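Local coordinates for Orf c02003 protein (Sulfolobus solfataricus P2, PDB 2Q00), which is of unknown function but belongs to the archaeal PaREP1 family and folds as a small, mainly alpha-helical protein, at residues E28-V42 / G58-L72. Sequence-based numbering, arbitrary orientation.
Sequences EKYYKAAEEAIKLLV and GRWKSENLFKASKLL
Lys39 lies lengthwise over one face of the Trp60 indole where the short helix 62-71 packs on the long helix 23-45 of this all-helical fold, the two segment axes crossing at 56°. The lysine suits this place because its methylenes can cover a ring while its charge reaches onward: with the chain fully extended beyond CG, Lys39 CG sits over the six-membered ring, offset toward its rim, and Lys39 CE stands 3.4 Å from the centroid of the Trp60 five-membered ring, a CH-pi contact. Lys39 NZ, farther off-centre, adds a cation-pi interaction and hydrogen-bonds Glu35 OE2 at 3.0 Å, through the lone pair facing away from OE1. Val42 CG2 meets the rim of the indole, near its plane. Replacing Trp60 by an alanine would probably leave the Lys39 methylenes without their flat cover and open a gap beside Val42.

In the loop before helix 62-71, Arg59 bends at chi3 (66°) to bring its guanidinium between two acids nearer the start of segment 28-42, crossing Glu35 at about a right angle. Glu35 OE1 lies in the guanidinium plane, at its edge, 3.5 Å from Arg59 NH2, while Glu28 OE2 reaches the same nitrogen at 3.6 Å; both are long salt bridges. Lys32 lays its aliphatic chain over one guanidinium face, and the two acids probably offset the nearness of Lys32 NZ to Arg59 NH1, 4.2 Å apart.

Between the helices themselves, small and branched apolar residues meet. Leu65, also touching Trp83 of helix 79-95, rests CD1 against Ile38, and the small Ala68 leaves room for Val42 CG2 and Ile38 CG2 to touch its CB, the latter at 3.5 Å.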
# COMPACT_ATOMS: atom_id res chain seq x y z
N GLU A 28 0.31 10.11 1.00
CA GLU A 28 -0.29 9.71 -0.26
C GLU A 28 0.61 8.76 -1.05
O GLU A 28 0.11 7.83 -1.69
CB GLU A 28 -0.64 10.95 -1.10
CG GLU A 28 -1.50 10.63 -2.33
CD GLU A 28 -2.54 9.54 -2.07
OE1 GLU A 28 -3.29 9.62 -1.07
OE2 GLU A 28 -2.62 8.59 -2.89
N LYS A 29 1.92 8.98 -1.01
CA LYS A 29 2.84 8.11 -1.74
C LYS A 29 2.94 6.76 -1.06
O LYS A 29 3.05 5.73 -1.74
CB LYS A 29 4.23 8.75 -1.85
CG LYS A 29 4.45 9.51 -3.15
CD LYS A 29 3.80 10.87 -3.17
CE LYS A 29 3.23 11.20 -4.55
NZ LYS A 29 4.12 10.79 -5.67
N TYR A 30 2.89 6.77 0.27
CA TYR A 30 2.93 5.52 1.02
C TYR A 30 1.69 4.72 0.68
O TYR A 30 1.74 3.50 0.55
CB TYR A 30 2.96 5.79 2.53
CG TYR A 30 4.32 6.19 3.07
CD1 TYR A 30 5.40 5.32 2.98
CD2 TYR A 30 4.51 7.42 3.70
CE1 TYR A 30 6.65 5.66 3.49
CE2 TYR A 30 5.75 7.78 4.23
CZ TYR A 30 6.83 6.89 4.12
OH TYR A 30 8.07 7.21 4.64
N TYR A 31 0.56 5.41 0.55
CA TYR A 31 -0.68 4.72 0.22
C TYR A 31 -0.58 4.15 -1.20
O TYR A 31 -0.93 3.00 -1.43
CB TYR A 31 -1.87 5.67 0.32
CG TYR A 31 -3.18 4.99 -0.04
CD1 TYR A 31 -3.67 3.93 0.73
CD2 TYR A 31 -3.91 5.40 -1.16
CE1 TYR A 31 -4.86 3.30 0.40
CE2 TYR A 31 -5.10 4.77 -1.50
CZ TYR A 31 -5.56 3.71 -0.72
OH TYR A 31 -6.71 3.06 -1.06
N LYS A 32 -0.11 4.95 -2.14
CA LYS A 32 0.05 4.49 -3.52
C LYS A 32 0.99 3.30 -3.55
O LYS A 32 0.79 2.37 -4.32
CB LYS A 32 0.58 5.61 -4.41
CG LYS A 32 -0.47 6.65 -4.77
CD LYS A 32 0.09 7.72 -5.69
CE LYS A 32 -0.99 8.71 -6.14
NZ LYS A 32 -0.40 9.68 -7.13
N ALA A 33 2.01 3.32 -2.69
CA ALA A 33 2.95 2.21 -2.61
C ALA A 33 2.18 0.97 -2.19
O ALA A 33 2.42 -0.13 -2.70
CB ALA A 33 4.07 2.51 -1.58
N ALA A 34 1.24 1.16 -1.26
CA ALA A 34 0.42 0.05 -0.77
C ALA A 34 -0.52 -0.47 -1.84
O ALA A 34 -0.68 -1.69 -2.00
CB ALA A 34 -0.38 0.48 0.45
N GLU A 35 -1.13 0.44 -2.59
CA GLU A 35 -2.04 0.01 -3.63
C GLU A 35 -1.31 -0.89 -4.64
O GLU A 35 -1.81 -1.96 -5.01
CB GLU A 35 -2.64 1.22 -4.34
CG GLU A 35 -3.60 0.81 -5.45
CD GLU A 35 -4.29 2.00 -6.09
OE1 GLU A 35 -4.79 2.88 -5.35
OE2 GLU A 35 -4.35 2.04 -7.34
N GLU A 36 -0.12 -0.46 -5.05
CA GLU A 36 0.68 -1.21 -6.01
C GLU A 36 1.10 -2.56 -5.46
O GLU A 36 1.19 -3.55 -6.20
CB GLU A 36 1.93 -0.42 -6.41
CG GLU A 36 1.61 0.91 -7.08
CD GLU A 36 0.85 0.72 -8.37
OE1 GLU A 36 1.34 -0.02 -9.24
OE2 GLU A 36 -0.25 1.31 -8.50
N ALA A 37 1.37 -2.61 -4.16
CA ALA A 37 1.78 -3.86 -3.53
C ALA A 37 0.65 -4.88 -3.65
O ALA A 37 0.89 -6.06 -3.91
CB ALA A 37 2.12 -3.62 -2.07
N ILE A 38 -0.57 -4.41 -3.44
CA ILE A 38 -1.75 -5.27 -3.53
C ILE A 38 -1.95 -5.77 -4.97
O ILE A 38 -2.17 -6.97 -5.19
CB ILE A 38 -3.03 -4.52 -3.10
CG1 ILE A 38 -2.92 -4.09 -1.62
CG2 ILE A 38 -4.23 -5.40 -3.34
CD1 ILE A 38 -2.86 -5.26 -0.62
N LYS A 39 -1.89 -4.85 -5.94
CA LYS A 39 -2.05 -5.24 -7.33
C LYS A 39 -1.02 -6.32 -7.67
O LYS A 39 -1.35 -7.36 -8.22
CB LYS A 39 -1.87 -4.04 -8.26
CG LYS A 39 -2.95 -2.98 -8.13
CD LYS A 39 -2.73 -1.82 -9.08
CE LYS A 39 -3.75 -0.72 -8.86
NZ LYS A 39 -3.46 0.45 -9.73
N LEU A 40 0.23 -6.06 -7.31
CA LEU A 40 1.30 -7.02 -7.59
C LEU A 40 0.99 -8.38 -7.00
O LEU A 40 1.20 -9.41 -7.63
CB LEU A 40 2.63 -6.50 -7.03
CG LEU A 40 3.89 -7.25 -7.46
CD1 LEU A 40 4.00 -7.22 -8.98
CD2 LEU A 40 5.12 -6.61 -6.81
N LEU A 41 0.49 -8.37 -5.77
CA LEU A 41 0.15 -9.60 -5.07
C LEU A 41 -1.05 -10.30 -5.68
O LEU A 41 -1.12 -11.52 -5.68
CB LEU A 41 -0.11 -9.30 -3.59
CG LEU A 41 1.13 -8.98 -2.77
CD1 LEU A 41 0.74 -8.38 -1.42
CD2 LEU A 41 1.95 -10.26 -2.59
N VAL A 42 -2.00 -9.51 -6.17
CA VAL A 42 -3.19 -10.06 -6.81
C VAL A 42 -2.73 -10.78 -8.08
O VAL A 42 -3.12 -11.92 -8.35
CB VAL A 42 -4.19 -8.95 -7.21
CG1 VAL A 42 -5.29 -9.53 -8.09
CG2 VAL A 42 -4.79 -8.32 -5.97
N GLY A 58 -6.52 2.57 -15.11
CA GLY A 58 -5.62 3.24 -14.18
C GLY A 58 -5.63 2.65 -12.78
O GLY A 58 -5.23 1.50 -12.59
N ARG A 59 -6.08 3.43 -11.80
CA ARG A 59 -6.14 2.97 -10.41
C ARG A 59 -7.45 2.22 -10.15
O ARG A 59 -8.43 2.38 -10.89
CB ARG A 59 -6.01 4.18 -9.46
CG ARG A 59 -4.73 4.98 -9.66
CD ARG A 59 -4.67 6.21 -8.76
NE ARG A 59 -4.59 5.87 -7.34
CZ ARG A 59 -4.40 6.76 -6.37
NH1 ARG A 59 -4.27 8.05 -6.66
NH2 ARG A 59 -4.35 6.37 -5.10
N TRP A 60 -7.47 1.39 -9.10
CA TRP A 60 -8.65 0.59 -8.74
C TRP A 60 -9.58 1.23 -7.71
O TRP A 60 -9.24 2.23 -7.06
CB TRP A 60 -8.24 -0.77 -8.19
CG TRP A 60 -7.36 -1.59 -9.07
CD1 TRP A 60 -6.82 -1.23 -10.27
CD2 TRP A 60 -6.88 -2.91 -8.78
NE1 TRP A 60 -6.03 -2.25 -10.75
CE2 TRP A 60 -6.05 -3.29 -9.86
CE3 TRP A 60 -7.07 -3.81 -7.73
CZ2 TRP A 60 -5.41 -4.54 -9.90
CZ3 TRP A 60 -6.43 -5.05 -7.77
CH2 TRP A 60 -5.62 -5.40 -8.85
N LYS A 61 -10.75 0.61 -7.55
CA LYS A 61 -11.74 1.06 -6.58
C LYS A 61 -11.27 0.57 -5.22
O LYS A 61 -10.88 -0.59 -5.06
CB LYS A 61 -13.12 0.44 -6.87
CG LYS A 61 -13.76 0.87 -8.18
CD LYS A 61 -15.11 0.18 -8.39
CE LYS A 61 -16.12 0.56 -7.31
NZ LYS A 61 -17.43 -0.14 -7.51
N SER A 62 -11.32 1.45 -4.23
CA SER A 62 -10.89 1.10 -2.88
C SER A 62 -11.47 -0.24 -2.39
O SER A 62 -10.79 -0.99 -1.68
CB SER A 62 -11.30 2.23 -1.93
OG SER A 62 -10.92 3.50 -2.46
N GLU A 63 -12.71 -0.53 -2.77
CA GLU A 63 -13.36 -1.77 -2.36
C GLU A 63 -12.67 -3.01 -2.92
O GLU A 63 -12.66 -4.07 -2.29
CB GLU A 63 -14.84 -1.77 -2.77
CG GLU A 63 -15.69 -0.72 -2.05
CD GLU A 63 -15.65 0.64 -2.73
OE1 GLU A 63 -14.81 0.84 -3.63
OE2 GLU A 63 -16.48 1.50 -2.36
N ASN A 64 -12.10 -2.87 -4.12
CA ASN A 64 -11.38 -3.97 -4.74
C ASN A 64 -10.14 -4.27 -3.90
O ASN A 64 -9.84 -5.43 -3.61
CB ASN A 64 -10.94 -3.62 -6.16
CG ASN A 64 -12.04 -3.81 -7.17
OD1 ASN A 64 -12.52 -4.92 -7.38
ND2 ASN A 64 -12.45 -2.72 -7.81
N LEU A 65 -9.43 -3.20 -3.52
CA LEU A 65 -8.22 -3.34 -2.70
C LEU A 65 -8.58 -4.00 -1.38
O LEU A 65 -7.91 -4.93 -0.94
CB LEU A 65 -7.58 -1.97 -2.42
CG LEU A 65 -6.90 -1.19 -3.55
CD1 LEU A 65 -6.01 -2.13 -4.37
CD2 LEU A 65 -7.96 -0.55 -4.44
N PHE A 66 -9.63 -3.50 -0.75
CA PHE A 66 -10.08 -4.09 0.51
C PHE A 66 -10.39 -5.58 0.26
O PHE A 66 -9.92 -6.44 0.99
CB PHE A 66 -11.31 -3.35 1.04
CG PHE A 66 -10.97 -2.14 1.88
CD1 PHE A 66 -10.46 -2.29 3.17
CD2 PHE A 66 -11.15 -0.85 1.37
CE1 PHE A 66 -10.13 -1.19 3.95
CE2 PHE A 66 -10.83 0.27 2.14
CZ PHE A 66 -10.31 0.10 3.43
N LYS A 67 -11.17 -5.87 -0.79
CA LYS A 67 -11.50 -7.26 -1.11
C LYS A 67 -10.21 -8.03 -1.27
O LYS A 67 -10.02 -9.10 -0.69
CB LYS A 67 -12.26 -7.39 -2.43
CG LYS A 67 -13.72 -6.97 -2.42
CD LYS A 67 -14.42 -7.54 -3.65
CE LYS A 67 -15.66 -6.73 -4.05
NZ LYS A 67 -15.32 -5.40 -4.68
N ALA A 68 -9.34 -7.48 -2.10
CA ALA A 68 -8.05 -8.09 -2.39
C ALA A 68 -7.27 -8.41 -1.12
O ALA A 68 -6.75 -9.52 -0.97
CB ALA A 68 -7.24 -7.16 -3.29
N SER A 69 -7.20 -7.44 -0.21
CA SER A 69 -6.47 -7.65 1.04
C SER A 69 -7.09 -8.81 1.83
O SER A 69 -6.38 -9.66 2.36
CB SER A 69 -6.44 -6.36 1.88
OG SER A 69 -7.75 -5.94 2.24
N LYS A 70 -8.42 -8.84 1.89
CA LYS A 70 -9.10 -9.92 2.60
C LYS A 70 -8.70 -11.23 1.93
O LYS A 70 -8.04 -12.09 2.55
CB LYS A 70 -10.62 -9.74 2.53
N LEU A 71 -9.09 -11.37 0.67
CA LEU A 71 -8.80 -12.56 -0.13
C LEU A 71 -7.36 -13.05 0.02
O LEU A 71 -7.11 -14.25 -0.08
CB LEU A 71 -9.08 -12.29 -1.61
CG LEU A 71 -10.51 -12.48 -2.13
CD1 LEU A 71 -11.52 -11.70 -1.29
CD2 LEU A 71 -10.55 -12.04 -3.59
N LEU A 72 -6.42 -12.14 0.27
CA LEU A 72 -5.02 -12.53 0.41
C LEU A 72 -4.61 -13.03 1.80
O LEU A 72 -3.45 -13.41 2.02
CB LEU A 72 -4.12 -11.35 0.01
CG LEU A 72 -4.10 -10.97 -1.47
CD1 LEU A 72 -3.39 -9.64 -1.66
CD2 LEU A 72 -3.42 -12.08 -2.27